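Local coordinates for DNA repair protein RECN (Deinococcus radiodurans, PDB 4ABX), which acts in DNA double-strand break repair as an SMC-like, ATP-binding protein, of which the coiled-coil domain is present here, at the interface of chains A and B. Numbering follows the deposited sequence. Chains: chain A/B, DNA repair protein RECN.

Contact 1: the interface of chains A and B. Residues chain A 79, 82, 85-86, 88-89; chain B 50, 53-54, 113.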
loop_
_atom_site.group_PDB
_atom_site.type_symbol
_atom_site.label_atom_id
_atom_site.label_comp_id
_atom_site.label_asym_id
_atom_site.label_seq_id
_atom_site.Cartn_x
_atom_site.Cartn_y
_atom_site.Cartn_z
ATOM N N LEU A 79 12.186 -5.687 -6.377
ATOM C CA LEU A 79 13.359 -6.372 -5.844
ATOM C C LEU A 79 13.990 -7.375 -6.819
ATOM O O LEU A 79 15.128 -7.803 -6.616
ATOM C CB LEU A 79 13.013 -7.070 -4.524
ATOM C CG LEU A 79 12.607 -6.127 -3.392
ATOM C CD1 LEU A 79 12.430 -6.900 -2.098
ATOM C CD2 LEU A 79 13.651 -5.028 -3.228
ATOM N N GLY A 82 17.608 -6.743 -8.110
ATOM C CA GLY A 82 18.582 -6.803 -7.039
ATOM C C GLY A 82 18.795 -8.216 -6.532
ATOM O O GLY A 82 19.920 -8.602 -6.179
ATOM N N TYR A 85 21.517 -10.735 -7.889
ATOM C CA TYR A 85 22.949 -10.571 -7.633
ATOM C C TYR A 85 23.275 -10.533 -6.149
ATOM O O TYR A 85 24.435 -10.623 -5.764
ATOM C CB TYR A 85 23.471 -9.294 -8.313
ATOM C CG TYR A 85 22.983 -9.152 -9.734
ATOM C CD1 TYR A 85 23.431 -10.017 -10.726
ATOM C CD2 TYR A 85 22.052 -8.177 -10.081
ATOM C CE1 TYR A 85 22.982 -9.912 -12.020
ATOM C CE2 TYR A 85 21.593 -8.063 -11.381
ATOM C CZ TYR A 85 22.061 -8.941 -12.345
ATOM O OH TYR A 85 21.618 -8.848 -13.641
ATOM N N ASP A 86 22.257 -10.405 -5.305
ATOM C CA ASP A 86 22.531 -10.272 -3.882
ATOM C C ASP A 86 21.726 -11.232 -3.012
ATOM O O ASP A 86 20.494 -11.225 -3.032
ATOM C CB ASP A 86 22.348 -8.822 -3.429
ATOM C CG ASP A 86 22.737 -8.621 -1.981
ATOM O OD1 ASP A 86 23.946 -8.526 -1.695
ATOM O OD2 ASP A 86 21.832 -8.576 -1.126
ATOM N N THR A 88 21.321 -11.334 0.218
ATOM C CA THR A 88 20.534 -10.642 1.233
ATOM C C THR A 88 19.235 -10.056 0.668
ATOM O O THR A 88 18.168 -10.216 1.264
ATOM C CB THR A 88 21.354 -9.543 1.943
ATOM O OG1 THR A 88 22.442 -10.149 2.651
ATOM C CG2 THR A 88 20.485 -8.775 2.935
ATOM N N VAL A 89 19.321 -9.374 -0.470
ATOM C CA VAL A 89 18.116 -8.885 -1.141
ATOM C C VAL A 89 17.196 -10.052 -1.516
ATOM O O VAL A 89 15.988 -9.993 -1.296
ATOM C CB VAL A 89 18.443 -8.027 -2.384
ATOM C CG1 VAL A 89 17.185 -7.722 -3.188
ATOM C CG2 VAL A 89 19.125 -6.727 -1.968
ATOM N N ILE B 50 21.581 -3.353 -7.387
ATOM C CA ILE B 50 21.139 -3.795 -6.063
ATOM C C ILE B 50 20.660 -2.621 -5.208
ATOM O O ILE B 50 19.622 -2.703 -4.548
ATOM C CB ILE B 50 22.267 -4.544 -5.318
ATOM C CG1 ILE B 50 22.611 -5.850 -6.038
ATOM C CG2 ILE B 50 21.866 -4.836 -3.878
ATOM C CD1 ILE B 50 23.956 -6.425 -5.652
ATOM N N ALA B 53 17.317 -1.222 -6.421
ATOM C CA ALA B 53 16.233 -2.150 -6.141
ATOM C C ALA B 53 15.784 -2.024 -4.683
ATOM O O ALA B 53 14.588 -1.921 -4.392
ATOM C CB ALA B 53 16.672 -3.568 -6.443
ATOM N N ALA B 54 16.747 -2.022 -3.769
ATOM C CA ALA B 54 16.434 -1.880 -2.352
ATOM C C ALA B 54 15.685 -0.574 -2.085
ATOM O O ALA B 54 14.700 -0.557 -1.346
ATOM C CB ALA B 54 17.699 -1.959 -1.507
ATOM N N VAL B 113 20.667 -1.974 3.235
ATOM C CA VAL B 113 21.328 -2.377 1.999
ATOM C C VAL B 113 21.671 -1.156 1.155
ATOM O O VAL B 113 22.829 -0.940 0.804
ATOM C CB VAL B 113 20.462 -3.344 1.159
ATOM C CG1 VAL B 113 21.100 -3.569 -0.211
ATOM C CG2 VAL B 113 20.270 -4.664 1.894
#

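Contact 2: the interface of chains A and B. Residues chain A 60, 66-68, 71; chain B 66-68, 71.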
loop_
_atom_site.group_PDB
_atom_site.type_symbol
_atom_site.label_atom_id
_atom_site.label_comp_id
_atom_site.label_asym_id
_atom_site.label_seq_id
_atom_site.Cartn_x
_atom_site.Cartn_y
_atom_site.Cartn_z
ATOM N N LEU A 60 -9.130 -2.470 2.061
ATOM C CA LEU A 60 -7.799 -1.880 2.214
ATOM C C LEU A 60 -6.666 -2.872 1.971
ATOM O O LEU A 60 -5.578 -2.492 1.529
ATOM C CB LEU A 60 -7.639 -1.266 3.609
ATOM C CG LEU A 60 -8.461 -0.018 3.939
ATOM C CD1 LEU A 60 -8.569 0.177 5.452
ATOM C CD2 LEU A 60 -7.892 1.229 3.268
ATOM N N LEU A 66 -6.634 0.966 -4.674
ATOM C CA LEU A 66 -5.358 0.988 -3.976
ATOM C C LEU A 66 -5.449 0.054 -2.771
ATOM O O LEU A 66 -6.272 0.262 -1.873
ATOM C CB LEU A 66 -5.017 2.404 -3.513
ATOM C CG LEU A 66 -3.620 2.568 -2.908
ATOM C CD1 LEU A 66 -2.550 2.417 -3.979
ATOM C CD2 LEU A 66 -3.483 3.909 -2.205
ATOM N N ASN A 67 -4.617 -0.980 -2.754
ATOM C CA ASN A 67 -4.656 -1.950 -1.665
ATOM C C ASN A 67 -3.276 -2.426 -1.228
ATOM O O ASN A 67 -2.300 -2.331 -1.979
ATOM C CB ASN A 67 -5.549 -3.139 -2.033
ATOM C CG ASN A 67 -4.994 -3.953 -3.186
ATOM O OD1 ASN A 67 -4.156 -4.834 -2.994
ATOM N ND2 ASN A 67 -5.461 -3.664 -4.394
ATOM N N ALA A 68 -3.203 -2.940 -0.006
ATOM C CA ALA A 68 -1.943 -3.371 0.577
ATOM C C ALA A 68 -1.255 -4.478 -0.230
ATOM O O ALA A 68 -0.058 -4.392 -0.514
ATOM C CB ALA A 68 -2.158 -3.809 2.017
ATOM N N LEU A 71 0.424 -3.225 -3.393
ATOM C CA LEU A 71 1.677 -2.504 -3.172
ATOM C C LEU A 71 2.820 -3.437 -2.796
ATOM O O LEU A 71 3.953 -3.261 -3.249
ATOM C CB LEU A 71 1.505 -1.409 -2.119
ATOM C CG LEU A 71 0.553 -0.303 -2.569
ATOM C CD1 LEU A 71 0.441 0.772 -1.502
ATOM C CD2 LEU A 71 1.024 0.288 -3.891
ATOM N N LEU B 66 2.159 6.942 -0.943
ATOM C CA LEU B 66 1.353 5.728 -0.886
ATOM C C LEU B 66 2.284 4.558 -0.616
ATOM O O LEU B 66 3.211 4.313 -1.386
ATOM C CB LEU B 66 0.626 5.493 -2.211
ATOM C CG LEU B 66 -0.267 6.612 -2.741
ATOM C CD1 LEU B 66 -0.784 6.253 -4.126
ATOM C CD2 LEU B 66 -1.418 6.895 -1.789
ATOM N N ASN B 67 2.048 3.839 0.476
ATOM C CA ASN B 67 2.914 2.718 0.824
ATOM C C ASN B 67 2.190 1.592 1.544
ATOM O O ASN B 67 1.143 1.803 2.166
ATOM C CB ASN B 67 4.105 3.198 1.651
ATOM C CG ASN B 67 3.682 3.873 2.936
ATOM O OD1 ASN B 67 3.437 5.082 2.968
ATOM N ND2 ASN B 67 3.598 3.097 4.006
ATOM N N ALA B 68 2.768 0.396 1.464
ATOM C CA ALA B 68 2.136 -0.811 1.986
ATOM C C ALA B 68 1.890 -0.757 3.492
ATOM O O ALA B 68 0.794 -1.061 3.954
ATOM C CB ALA B 68 2.957 -2.037 1.619
ATOM N N LEU B 71 -1.148 1.307 4.379
ATOM C CA LEU B 71 -2.462 0.711 4.150
ATOM C C LEU B 71 -2.760 -0.374 5.183
ATOM O O LEU B 71 -3.883 -0.477 5.679
ATOM C CB LEU B 71 -2.573 0.156 2.726
ATOM C CG LEU B 71 -2.455 1.209 1.620
ATOM C CD1 LEU B 71 -2.704 0.593 0.248
ATOM C CD2 LEU B 71 -3.424 2.350 1.878
#

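Contact 1: the interface of chains A and B
A:Asp86 and A:Val89, which both press on B:Ile50, are tied to each other by a short hydrogen bond from the backbone N of A:Val89 to OD2 of the A:Asp86 carboxylate (2.7 Å). The donor approaches on the anti side of the oxygen, 16° out of the carboxylate plane. Aspartate suits this place just ahead of helix 87-115, where it caps a backbone N-H of the first turn and would probably be stabilised by the helix dipole. With its CG anti to the backbone N (chi1 -175°), the carboxylate turns to the helix end while the methylene remains available to chain B. The patch is an apolar flank of the two-fold interface between two coiled-coil domains.

B:Ile50, on helix 33-63, spreads its two branches over this cap. Its CG1-CD1 arm sets CD1 against CB of A:Asp86 (3.6 Å) and also reaches CB of A:Tyr85, whereas CG2 meets CG2 of A:Val89 at 3.8 Å, the two side chains crossing obliquely. A beta-branched residue thus serves both the loop and the helix that follows. An alanine here would probably leave the A:Asp86 methylene and A:Val89 CG2 without their apolar mates and open a gap beside the helix cap.

Small residues bring the backbones together on the other flank. CB of B:Ala53 lies 3.8 Å from CA of A:Gly82, and the CA atoms of A:Gly82 and B:Ile50 are 4.1 Å apart, with no side chain on A:Gly82 to stand between them. Nearby, A:Leu79 lays CD2 against the backbone O of B:Ala53 (3.4 Å), a van der Waals contact of a methyl with a carbonyl oxygen.

Across from A:Val89, B:Val113 on helix 87-115 extends the greasy surface, its side chain nearly perpendicular to that of A:Val89. Compact, beta-branched valines present a methyl from each helix, A:Val89 CG2 lying 4.1 Å from B:Val113 CG1.

Contact 2: the interface of chains A and B
Two copies of one leucine, A:Leu71 and B:Leu71, meet tip to tip at the centre of the interface between two coiled-coil domains, near its two-fold axis, their CD1 methyls 3.6 Å apart and their side chains crossing at about a right angle. Each CG stands anti to its own carbonyl carbon and the chain then runs on extended (chi2 -179° in A:Leu71, -175° in B:Leu71), which carries CD1 well out from the helix towards the partner. Leucine suits the spot because it is long enough to reach its twin across the interface and has no polar group to bury.

Next to this pair, CD2 of A:Leu66 and CD2 of B:Leu66 approach to 3.7 Å. Both are poorly ordered, so this contact is less certain, and the difference between their modelled first torsions should not be pressed.

Further out, the alanines at the start of the 68-83 helix in chain A and the 68-78 helix in chain B let the leucine stems come close: CB of A:Ala68 lies 4.0 Å from CB of B:Leu71.

At the rim the contact reaches backbone. A:Asn67 turns its amide away from chain B and offers its main chain instead, its carbonyl carbon C 3.4 Å from CD1 of B:Leu71. Beyond it, the backbone O of A:Leu60, near the end of helix 33-63, faces CB of B:Leu71 at 4.2 Å.

The C-alpha centres of contact 1 and contact 2 lie about 22 Å apart along one two-fold symmetric interface. Chain A's helix 68-83 joins them: it begins in contact 2 and nears its end in contact 1, while helix 33-63 takes part in both, from chain A in contact 2 and from chain B in contact 1. Contact 2 pairs like residues and so sits close to the symmetry axis; contact 1 pairs unlike ones and must recur with the chains exchanged on the far side. Together they would hold two coiled-coil domains tip over tip, with their other ends pointing apart, an elongated dimer consistent with RecN's binding to itself.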